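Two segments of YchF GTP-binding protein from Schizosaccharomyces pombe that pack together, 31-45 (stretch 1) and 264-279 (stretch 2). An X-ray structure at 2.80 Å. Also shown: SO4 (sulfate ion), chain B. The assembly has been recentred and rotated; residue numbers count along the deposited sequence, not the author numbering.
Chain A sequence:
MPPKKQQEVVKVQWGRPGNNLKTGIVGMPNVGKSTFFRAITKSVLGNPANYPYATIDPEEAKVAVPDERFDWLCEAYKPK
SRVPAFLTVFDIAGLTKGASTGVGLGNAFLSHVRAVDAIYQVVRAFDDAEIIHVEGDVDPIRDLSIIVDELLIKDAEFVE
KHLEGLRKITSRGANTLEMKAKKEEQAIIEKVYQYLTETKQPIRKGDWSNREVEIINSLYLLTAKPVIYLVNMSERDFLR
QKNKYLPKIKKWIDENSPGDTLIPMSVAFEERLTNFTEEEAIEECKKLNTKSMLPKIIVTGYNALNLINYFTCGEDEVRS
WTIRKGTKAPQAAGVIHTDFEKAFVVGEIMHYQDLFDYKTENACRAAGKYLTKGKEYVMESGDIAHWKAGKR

Stretch 1 31-45: VGKSTFFRAITKSVL
Stretch 2 (264-279) PMSVAFEERLTNFTEE

Two helices far apart in sequence can pack closely without a single hydrogen bond between them, relying instead on close side-chain packing. Residues 31-45 and 264-279 of the YchF GTP-binding protein illustrate the principle. Helix 33-42 and the helix starting at Val267 run in nearly the same direction, their axes inclined by 27° and 9.0 Å apart at closest approach. The register, CA to CA, pairs Phe36 with Val267 (5.3 Å), Ala39 with Glu271 (5.0 Å) and Ser43 with Thr274 (5.0 Å), so the partners advance by three or four residues, about one helical turn, at each step. Together the segments bury 505 Å².

Val267 loses the most surface. Its chi1 is t, its CA-to-CB bond points toward the first helix, and its methyls lie against the opening turn of that helix: CG1 is 3.4 Å from Phe36 N and 3.6 Å from Thr35 C, while CG2 is 3.8 Å from Phe36 CB. Gly32, the N-cap, has phi/psi of 112/8, a conformation that by itself calls for glycine; an ideal CB there would also lie a tight 3.5 Å from Val267 CG2. Phe36 (chi1 t, chi2 52°) extends the apolar patch to selenomethionine Met265 (chi1 p, chi2 t, chi3 m). Phe36 CE1 is 3.9 Å from Met265 CE, and Met265 SE lies obliquely 4.4 Å from the centroid of the Phe36 ring.

Thr274 covers nearly as much. With chi1 p, its hydroxyl turns back on its own chain, OG1 donating to Glu271 O at 2.6 Å, and its methyl makes the closest contacts: Thr274 CG2 is 3.8 Å from both Ala39 O and Ser43 N. Ser43, the first residue to leave helical phi/psi (-73/-177), behaves similarly; its chi1 is p and OG donates to Ile40 O at 2.9 Å.

Between these two anchors, Glu271 (chi1 t, chi2 p, chi3 64°) starts sideways but brings its end nearer, placing OE1 3.9 Å from Ala39 CA. This is packing against a small residue, with no hydrogen bond across. Farther along, Val44 CG1 meets the poorly ordered Glu278 at CG, 3.9 Å away.

Each helix start also has its own hydrogen bonds. Ser266 (chi1 t) caps the second helix, its OG accepting from Phe269 N at 3.1 Å; at the first, a sulfate, probably from the crystallisation liquor, accepts through O3 from Gly32 N at 2.8 Å and through O2 from Ser34 N at 2.9 Å.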

ATOM      1  N   VAL A  31       9.769  -5.942  16.901  1.00 46.48           N
ATOM      2  CA  VAL A  31       8.982  -4.704  16.982  1.00 45.17           C
ATOM      3  C   VAL A  31       7.470  -4.953  16.970  1.00 45.06           C
ATOM      4  O   VAL A  31       6.680  -4.021  17.143  1.00 45.81           O
ATOM      5  CB  VAL A  31       9.316  -3.720  15.831  1.00 43.81           C
ATOM      6  CG1 VAL A  31      10.780  -3.330  15.890  1.00 39.13           C
ATOM      7  CG2 VAL A  31       8.968  -4.345  14.500  1.00 44.37           C
ATOM      8  N   GLY A  32       7.067  -6.207  16.771  1.00 45.24           N
ATOM      9  CA  GLY A  32       5.651  -6.539  16.744  1.00 44.35           C
ATOM     10  C   GLY A  32       5.192  -6.968  15.360  1.00 46.38           C
ATOM     11  O   GLY A  32       3.993  -7.157  15.127  1.00 46.40           O
ATOM     12  N   LYS A  33       6.147  -7.135  14.446  1.00 44.37           N
ATOM     13  CA  LYS A  33       5.843  -7.544  13.090  1.00 43.32           C
ATOM     14  C   LYS A  33       4.982  -8.790  12.992  1.00 44.22           C
ATOM     15  O   LYS A  33       3.964  -8.793  12.312  1.00 45.66           O
ATOM     16  CB  LYS A  33       7.140  -7.762  12.300  1.00 42.07           C
ATOM     17  CG  LYS A  33       7.949  -6.505  12.019  1.00 46.34           C
ATOM     18  CD  LYS A  33       9.048  -6.769  10.983  1.00 48.64           C
ATOM     19  CE  LYS A  33      10.125  -7.721  11.501  1.00 47.84           C
ATOM     20  NZ  LYS A  33      11.082  -7.042  12.423  1.00 48.41           N
ATOM     21  N   SER A  34       5.393  -9.852  13.666  1.00 46.82           N
ATOM     22  CA  SER A  34       4.644 -11.100  13.608  1.00 49.98           C
ATOM     23  C   SER A  34       3.324 -11.013  14.325  1.00 49.28           C
ATOM     24  O   SER A  34       2.317 -11.551  13.863  1.00 51.04           O
ATOM     25  CB  SER A  34       5.460 -12.238  14.210  1.00 56.21           C
ATOM     26  OG  SER A  34       6.629 -12.479  13.434  1.00 65.30           O
ATOM     27  N   THR A  35       3.327 -10.351  15.474  1.00 47.80           N
ATOM     28  CA  THR A  35       2.100 -10.203  16.238  1.00 48.02           C
ATOM     29  C   THR A  35       1.135  -9.269  15.518  1.00 46.41           C
ATOM     30  O   THR A  35      -0.074  -9.453  15.623  1.00 46.90           O
ATOM     31  CB  THR A  35       2.390  -9.665  17.641  1.00 48.08           C
ATOM     32  OG1 THR A  35       3.666  -9.008  17.640  1.00 48.52           O
ATOM     33  CG2 THR A  35       2.406 -10.807  18.644  1.00 49.51           C
ATOM     34  N   PHE A  36       1.669  -8.290  14.782  1.00 44.63           N
ATOM     35  CA  PHE A  36       0.847  -7.350  14.033  1.00 41.63           C
ATOM     36  C   PHE A  36       0.159  -8.090  12.909  1.00 42.15           C
ATOM     37  O   PHE A  36      -1.036  -7.902  12.666  1.00 42.96           O
ATOM     38  CB  PHE A  36       1.697  -6.219  13.448  1.00 38.66           C
ATOM     39  CG  PHE A  36       0.901  -5.238  12.625  1.00 35.24           C
ATOM     40  CD1 PHE A  36      -0.252  -4.655  13.146  1.00 34.77           C
ATOM     41  CD2 PHE A  36       1.286  -4.910  11.323  1.00 34.14           C
ATOM     42  CE1 PHE A  36      -1.031  -3.767  12.365  1.00 33.90           C
ATOM     43  CE2 PHE A  36       0.521  -4.024  10.531  1.00 30.81           C
ATOM     44  CZ  PHE A  36      -0.633  -3.448  11.055  1.00 29.84           C
ATOM     45  N   PHE A  37       0.925  -8.932  12.229  1.00 40.54           N
ATOM     46  CA  PHE A  37       0.393  -9.718  11.127  1.00 40.73           C
ATOM     47  C   PHE A  37      -0.696 -10.676  11.611  1.00 43.79           C
ATOM     48  O   PHE A  37      -1.821 -10.662  11.103  1.00 43.30           O
ATOM     49  CB  PHE A  37       1.503 -10.524  10.467  1.00 35.12           C
ATOM     50  CG  PHE A  37       1.060 -11.263   9.255  1.00 30.45           C
ATOM     51  CD1 PHE A  37       0.932 -10.609   8.038  1.00 33.04           C
ATOM     52  CD2 PHE A  37       0.719 -12.601   9.335  1.00 27.89           C
ATOM     53  CE1 PHE A  37       0.470 -11.287   6.909  1.00 35.14           C
ATOM     54  CE2 PHE A  37       0.258 -13.286   8.219  1.00 28.55           C
ATOM     55  CZ  PHE A  37       0.131 -12.625   7.006  1.00 33.24           C
ATOM     56  N   ARG A  38      -0.363 -11.497  12.604  1.00 46.48           N
ATOM     57  CA  ARG A  38      -1.333 -12.445  13.137  1.00 49.41           C
ATOM     58  C   ARG A  38      -2.606 -11.713  13.557  1.00 45.53           C
ATOM     59  O   ARG A  38      -3.704 -12.256  13.460  1.00 45.23           O
ATOM     60  CB  ARG A  38      -0.743 -13.219  14.323  1.00 55.40           C
ATOM     61  CG  ARG A  38      -1.590 -14.427  14.747  1.00 64.80           C
ATOM     62  CD  ARG A  38      -1.148 -15.013  16.082  1.00 70.17           C
ATOM     63  NE  ARG A  38       0.169 -15.635  16.000  1.00 78.57           N
ATOM     64  CZ  ARG A  38       0.413 -16.806  15.414  1.00 82.21           C
ATOM     65  NH1 ARG A  38      -0.577 -17.491  14.856  1.00 85.38           N
ATOM     66  NH2 ARG A  38       1.648 -17.295  15.387  1.00 84.08           N
ATOM     67  N   ALA A  39      -2.447 -10.478  14.025  1.00 42.31           N
ATOM     68  CA  ALA A  39      -3.576  -9.641  14.454  1.00 39.36           C
ATOM     69  C   ALA A  39      -4.481  -9.338  13.263  1.00 38.30           C
ATOM     70  O   ALA A  39      -5.702  -9.519  13.317  1.00 35.83           O
ATOM     71  CB  ALA A  39      -3.062  -8.336  15.040  1.00 37.49           C
ATOM     72  N   ILE A  40      -3.866  -8.845  12.193  1.00 33.84           N
ATOM     73  CA  ILE A  40      -4.589  -8.526  10.981  1.00 31.71           C
ATOM     74  C   ILE A  40      -5.363  -9.765  10.545  1.00 30.80           C
ATOM     75  O   ILE A  40      -6.578  -9.731  10.396  1.00 33.81           O
ATOM     76  CB  ILE A  40      -3.620  -8.118   9.865  1.00 30.08           C
ATOM     77  CG1 ILE A  40      -2.912  -6.827  10.234  1.00 30.30           C
ATOM     78  CG2 ILE A  40      -4.372  -7.946   8.581  1.00 28.52           C
ATOM     79  CD1 ILE A  40      -1.874  -6.426   9.219  1.00 28.93           C
ATOM     80  N   THR A  41      -4.640 -10.853  10.338  1.00 31.73           N
ATOM     81  CA  THR A  41      -5.220 -12.121   9.914  1.00 32.24           C
ATOM     82  C   THR A  41      -6.358 -12.570  10.831  1.00 33.92           C
ATOM     83  O   THR A  41      -7.253 -13.305  10.413  1.00 29.14           O
ATOM     84  CB  THR A  41      -4.161 -13.218   9.935  1.00 32.78           C
ATOM     85  OG1 THR A  41      -3.688 -13.400  11.279  1.00 31.78           O
ATOM     86  CG2 THR A  41      -2.977 -12.822   9.060  1.00 30.00           C
ATOM     87  N   LYS A  42      -6.312 -12.128  12.085  1.00 37.07           N
ATOM     88  CA  LYS A  42      -7.310 -12.501  13.094  1.00 42.77           C
ATOM     89  C   LYS A  42      -8.549 -11.606  13.227  1.00 43.46           C
ATOM     90  O   LYS A  42      -9.576 -12.060  13.718  1.00 43.15           O
ATOM     91  CB  LYS A  42      -6.615 -12.609  14.458  1.00 45.49           C
ATOM     92  CG  LYS A  42      -7.136 -13.746  15.343  1.00 52.40           C
ATOM     93  CD  LYS A  42      -6.774 -15.130  14.777  1.00 59.29           C
ATOM     94  CE  LYS A  42      -7.213 -16.283  15.704  1.00 63.32           C
ATOM     95  NZ  LYS A  42      -6.933 -17.661  15.163  1.00 63.64           N
ATOM     96  N   SER A  43      -8.452 -10.345  12.811  1.00 44.54           N
ATOM     97  CA  SER A  43      -9.575  -9.420  12.917  1.00 46.04           C
ATOM     98  C   SER A  43     -10.648  -9.748  11.895  1.00 47.02           C
ATOM     99  O   SER A  43     -10.528 -10.717  11.145  1.00 44.93           O
ATOM    100  CB  SER A  43      -9.113  -8.000  12.665  1.00 46.88           C
ATOM    101  OG  SER A  43      -8.551  -7.913  11.374  1.00 47.69           O
ATOM    102  N   VAL A  44     -11.690  -8.923  11.860  1.00 47.64           N
ATOM    103  CA  VAL A  44     -12.784  -9.104  10.919  1.00 46.67           C
ATOM    104  C   VAL A  44     -12.339  -8.727   9.520  1.00 45.70           C
ATOM    105  O   VAL A  44     -12.848  -9.256   8.541  1.00 46.21           O
ATOM    106  CB  VAL A  44     -13.983  -8.212  11.287  1.00 49.22           C
ATOM    107  CG1 VAL A  44     -14.616  -8.687  12.576  1.00 50.94           C
ATOM    108  CG2 VAL A  44     -13.526  -6.763  11.431  1.00 51.25           C
ATOM    109  N   LEU A  45     -11.383  -7.809   9.435  1.00 43.49           N
ATOM    110  CA  LEU A  45     -10.900  -7.353   8.146  1.00 43.16           C
ATOM    111  C   LEU A  45      -9.931  -8.302   7.471  1.00 47.02           C
ATOM    112  O   LEU A  45      -9.912  -8.405   6.249  1.00 49.77           O
ATOM    113  CB  LEU A  45     -10.240  -5.984   8.284  1.00 39.88           C
ATOM    114  CG  LEU A  45     -11.148  -4.816   8.663  1.00 37.63           C
ATOM    115  CD1 LEU A  45     -10.277  -3.608   8.951  1.00 37.27           C
ATOM    116  CD2 LEU A  45     -12.137  -4.513   7.544  1.00 38.27           C
ATOM    117  N   PRO A 264       0.334   6.210  14.737  1.00 47.85           N
ATOM    118  CA  PRO A 264       0.640   5.671  16.066  1.00 46.59           C
ATOM    119  C   PRO A 264      -0.384   4.592  16.361  1.00 47.68           C
ATOM    120  O   PRO A 264      -1.586   4.819  16.236  1.00 50.64           O
ATOM    121  CB  PRO A 264       0.482   6.880  16.960  1.00 46.28           C
ATOM    122  CG  PRO A 264      -0.646   7.603  16.313  1.00 48.65           C
ATOM    123  CD  PRO A 264      -0.250   7.559  14.847  1.00 47.98           C
HETATM  124  N   MSE A 265       0.095   3.426  16.770  1.00 49.21           N
HETATM  125  CA  MSE A 265      -0.779   2.290  17.040  1.00 47.73           C
HETATM  126  C   MSE A 265      -0.297   1.471  18.232  1.00 47.00           C
HETATM  127  O   MSE A 265       0.646   1.838  18.916  1.00 47.38           O
HETATM  128  CB  MSE A 265      -0.754   1.380  15.839  1.00 50.91           C
HETATM  129  CG  MSE A 265       0.578   0.679  15.706  1.00 57.59           C
HETATM  130 SE   MSE A 265       0.350  -0.847  14.550  1.00 70.18          SE
HETATM  131  CE  MSE A 265      -0.940  -1.776  15.689  1.00 68.53           C
ATOM    132  N   SER A 266      -0.943   0.332  18.434  1.00 45.57           N
ATOM    133  CA  SER A 266      -0.594  -0.582  19.504  1.00 43.48           C
ATOM    134  C   SER A 266      -0.995  -2.015  19.138  1.00 40.70           C
ATOM    135  O   SER A 266      -2.128  -2.433  19.378  1.00 41.79           O
ATOM    136  CB  SER A 266      -1.284  -0.161  20.802  1.00 45.32           C
ATOM    137  OG  SER A 266      -1.217  -1.212  21.772  1.00 45.63           O
ATOM    138  N   VAL A 267      -0.061  -2.746  18.537  1.00 37.61           N
ATOM    139  CA  VAL A 267      -0.288  -4.127  18.126  1.00 36.69           C
ATOM    140  C   VAL A 267      -0.907  -4.948  19.250  1.00 37.93           C
ATOM    141  O   VAL A 267      -1.694  -5.882  19.012  1.00 34.97           O
ATOM    142  CB  VAL A 267       1.024  -4.803  17.734  1.00 37.45           C
ATOM    143  CG1 VAL A 267       0.785  -6.275  17.397  1.00 38.82           C
ATOM    144  CG2 VAL A 267       1.645  -4.073  16.555  1.00 35.42           C
ATOM    145  N   ALA A 268      -0.539  -4.592  20.476  1.00 37.74           N
ATOM    146  CA  ALA A 268      -1.026  -5.256  21.676  1.00 36.15           C
ATOM    147  C   ALA A 268      -2.515  -5.059  21.790  1.00 36.79           C
ATOM    148  O   ALA A 268      -3.263  -6.001  22.049  1.00 36.71           O
ATOM    149  CB  ALA A 268      -0.333  -4.648  22.893  1.00 38.15           C
ATOM    150  N   PHE A 269      -2.928  -3.812  21.588  1.00 37.45           N
ATOM    151  CA  PHE A 269      -4.331  -3.433  21.675  1.00 36.52           C
ATOM    152  C   PHE A 269      -5.125  -3.993  20.517  1.00 37.22           C
ATOM    153  O   PHE A 269      -6.218  -4.535  20.716  1.00 36.84           O
ATOM    154  CB  PHE A 269      -4.495  -1.914  21.644  1.00 37.91           C
ATOM    155  CG  PHE A 269      -5.931  -1.475  21.675  1.00 38.82           C
ATOM    156  CD1 PHE A 269      -6.715  -1.734  22.787  1.00 40.77           C
ATOM    157  CD2 PHE A 269      -6.517  -0.851  20.581  1.00 39.31           C
ATOM    158  CE1 PHE A 269      -8.074  -1.416  22.794  1.00 41.09           C
ATOM    159  CE2 PHE A 269      -7.880  -0.529  20.581  1.00 39.85           C
ATOM    160  CZ  PHE A 269      -8.655  -0.801  21.692  1.00 40.26           C
ATOM    161  N   GLU A 270      -4.597  -3.831  19.304  1.00 36.21           N
ATOM    162  CA  GLU A 270      -5.292  -4.335  18.131  1.00 39.06           C
ATOM    163  C   GLU A 270      -5.576  -5.803  18.387  1.00 41.74           C
ATOM    164  O   GLU A 270      -6.717  -6.254  18.281  1.00 43.43           O
ATOM    165  CB  GLU A 270      -4.440  -4.161  16.873  1.00 38.27           C
ATOM    166  CG  GLU A 270      -4.254  -2.722  16.394  1.00 39.32           C
ATOM    167  CD  GLU A 270      -5.565  -2.017  16.081  1.00 40.31           C
ATOM    168  OE1 GLU A 270      -6.457  -2.634  15.455  1.00 40.12           O
ATOM    169  OE2 GLU A 270      -5.689  -0.829  16.447  1.00 39.36           O
ATOM    170  N   GLU A 271      -4.526  -6.536  18.750  1.00 42.74           N
ATOM    171  CA  GLU A 271      -4.660  -7.954  19.035  1.00 42.45           C
ATOM    172  C   GLU A 271      -5.822  -8.225  19.977  1.00 38.51           C
ATOM    173  O   GLU A 271      -6.742  -8.975  19.649  1.00 34.67           O
ATOM    174  CB  GLU A 271      -3.358  -8.505  19.636  1.00 47.23           C
ATOM    175  CG  GLU A 271      -3.450  -9.955  20.098  1.00 54.15           C
ATOM    176  CD  GLU A 271      -3.850 -10.901  18.987  1.00 61.96           C
ATOM    177  OE1 GLU A 271      -3.073 -11.036  18.015  1.00 67.05           O
ATOM    178  OE2 GLU A 271      -4.948 -11.503  19.075  1.00 67.38           O
ATOM    179  N   ARG A 272      -5.791  -7.593  21.144  1.00 36.58           N
ATOM    180  CA  ARG A 272      -6.850  -7.806  22.136  1.00 38.91           C
ATOM    181  C   ARG A 272      -8.242  -7.520  21.594  1.00 39.29           C
ATOM    182  O   ARG A 272      -9.206  -8.166  21.988  1.00 41.43           O
ATOM    183  CB  ARG A 272      -6.627  -6.970  23.419  1.00 34.32           C
ATOM    184  CG  ARG A 272      -7.533  -7.435  24.561  1.00 32.59           C
ATOM    185  CD  ARG A 272      -7.220  -6.811  25.932  1.00 33.88           C
ATOM    186  NE  ARG A 272      -8.052  -5.650  26.231  1.00 31.61           N
ATOM    187  CZ  ARG A 272      -7.826  -4.439  25.752  1.00 32.60           C
ATOM    188  NH1 ARG A 272      -6.787  -4.247  24.964  1.00 34.48           N
ATOM    189  NH2 ARG A 272      -8.638  -3.431  26.045  1.00 29.83           N
ATOM    190  N   LEU A 273      -8.348  -6.569  20.674  1.00 40.71           N
ATOM    191  CA  LEU A 273      -9.650  -6.223  20.125  1.00 39.56           C
ATOM    192  C   LEU A 273     -10.270  -7.341  19.286  1.00 38.18           C
ATOM    193  O   LEU A 273     -11.492  -7.474  19.213  1.00 36.33           O
ATOM    194  CB  LEU A 273      -9.548  -4.924  19.318  1.00 38.12           C
ATOM    195  CG  LEU A 273     -10.644  -3.868  19.529  1.00 37.06           C
ATOM    196  CD1 LEU A 273     -10.955  -3.660  21.013  1.00 38.49           C
ATOM    197  CD2 LEU A 273     -10.161  -2.575  18.908  1.00 36.85           C
ATOM    198  N   THR A 274      -9.428  -8.161  18.677  1.00 37.19           N
ATOM    199  CA  THR A 274      -9.925  -9.253  17.854  1.00 38.84           C
ATOM    200  C   THR A 274     -10.698 -10.247  18.702  1.00 40.56           C
ATOM    201  O   THR A 274     -11.361 -11.127  18.172  1.00 41.42           O
ATOM    202  CB  THR A 274      -8.774 -10.014  17.136  1.00 39.77           C
ATOM    203  OG1 THR A 274      -7.936 -10.657  18.107  1.00 42.36           O
ATOM    204  CG2 THR A 274      -7.923  -9.043  16.321  1.00 38.86           C
ATOM    205  N   ASN A 275     -10.620 -10.119  20.023  1.00 43.14           N
ATOM    206  CA  ASN A 275     -11.336 -11.059  20.894  1.00 48.33           C
ATOM    207  C   ASN A 275     -12.757 -10.598  21.093  1.00 50.98           C
ATOM    208  O   ASN A 275     -13.548 -11.235  21.783  1.00 52.10           O
ATOM    209  CB  ASN A 275     -10.660 -11.166  22.258  1.00 48.99           C
ATOM    210  CG  ASN A 275      -9.234 -11.619  22.152  1.00 48.19           C
ATOM    211  OD1 ASN A 275      -8.959 -12.685  21.613  1.00 49.12           O
ATOM    212  ND2 ASN A 275      -8.313 -10.815  22.666  1.00 50.98           N
ATOM    213  N   PHE A 276     -13.075  -9.468  20.494  1.00 54.81           N
ATOM    214  CA  PHE A 276     -14.405  -8.929  20.628  1.00 56.43           C
ATOM    215  C   PHE A 276     -15.145  -9.001  19.316  1.00 57.97           C
ATOM    216  O   PHE A 276     -14.547  -8.968  18.239  1.00 55.31           O
ATOM    217  CB  PHE A 276     -14.320  -7.492  21.109  1.00 55.96           C
ATOM    218  CG  PHE A 276     -13.924  -7.363  22.547  1.00 55.50           C
ATOM    219  CD1 PHE A 276     -13.129  -6.305  22.971  1.00 54.38           C
ATOM    220  CD2 PHE A 276     -14.375  -8.282  23.485  1.00 57.28           C
ATOM    221  CE1 PHE A 276     -12.800  -6.142  24.312  1.00 54.01           C
ATOM    222  CE2 PHE A 276     -14.057  -8.133  24.829  1.00 60.41           C
ATOM    223  CZ  PHE A 276     -13.255  -7.053  25.241  1.00 58.74           C
ATOM    224  N   THR A 277     -16.459  -9.118  19.422  1.00 60.34           N
ATOM    225  CA  THR A 277     -17.308  -9.178  18.257  1.00 61.44           C
ATOM    226  C   THR A 277     -17.362  -7.757  17.723  1.00 63.59           C
ATOM    227  O   THR A 277     -17.102  -6.803  18.457  1.00 62.35           O
ATOM    228  CB  THR A 277     -18.708  -9.650  18.640  1.00 60.84           C
ATOM    229  OG1 THR A 277     -19.303  -8.693  19.524  1.00 63.64           O
ATOM    230  CG2 THR A 277     -18.635 -10.992  19.354  1.00 61.23           C
ATOM    231  N   GLU A 278     -17.681  -7.625  16.441  1.00 67.87           N
ATOM    232  CA  GLU A 278     -17.757  -6.322  15.791  1.00 70.35           C
ATOM    233  C   GLU A 278     -18.454  -5.299  16.690  1.00 71.83           C
ATOM    234  O   GLU A 278     -18.061  -4.130  16.750  1.00 71.35           O
ATOM    235  CB  GLU A 278     -18.532  -6.440  14.480  1.00 73.04           C
ATOM    236  CG  GLU A 278     -18.177  -7.651  13.622  1.00 77.58           C
ATOM    237  CD  GLU A 278     -18.701  -7.530  12.198  1.00 80.37           C
ATOM    238  OE1 GLU A 278     -18.710  -8.549  11.471  1.00 82.08           O
ATOM    239  OE2 GLU A 278     -19.086  -6.408  11.798  1.00 81.24           O
ATOM    240  N   GLU A 279     -19.497  -5.753  17.382  1.00 72.63           N
ATOM    241  CA  GLU A 279     -20.287  -4.909  18.279  1.00 71.86           C
ATOM    242  C   GLU A 279     -19.482  -4.556  19.538  1.00 68.24           C
ATOM    243  O   GLU A 279     -19.110  -3.400  19.742  1.00 65.07           O
ATOM    244  CB  GLU A 279     -21.581  -5.650  18.663  1.00 76.18           C
ATOM    245  CG  GLU A 279     -22.776  -4.756  19.018  1.00 81.35           C
ATOM    246  CD  GLU A 279     -24.105  -5.515  19.067  1.00 84.24           C
ATOM    247  OE1 GLU A 279     -24.290  -6.346  19.985  1.00 84.66           O
ATOM    248  OE2 GLU A 279     -24.961  -5.285  18.181  1.00 83.53           O
TER
HETATM  249  S   SO4 B 393       9.027  -8.970  15.568  1.00 59.64           S
HETATM  250  O1  SO4 B 393       9.260  -7.812  14.685  1.00 54.39           O
HETATM  251  O2  SO4 B 393       7.905  -9.781  15.048  1.00 52.20           O
HETATM  252  O3  SO4 B 393       8.721  -8.497  16.933  1.00 51.48           O
HETATM  253  O4  SO4 B 393      10.243  -9.807  15.606  1.00 61.73           O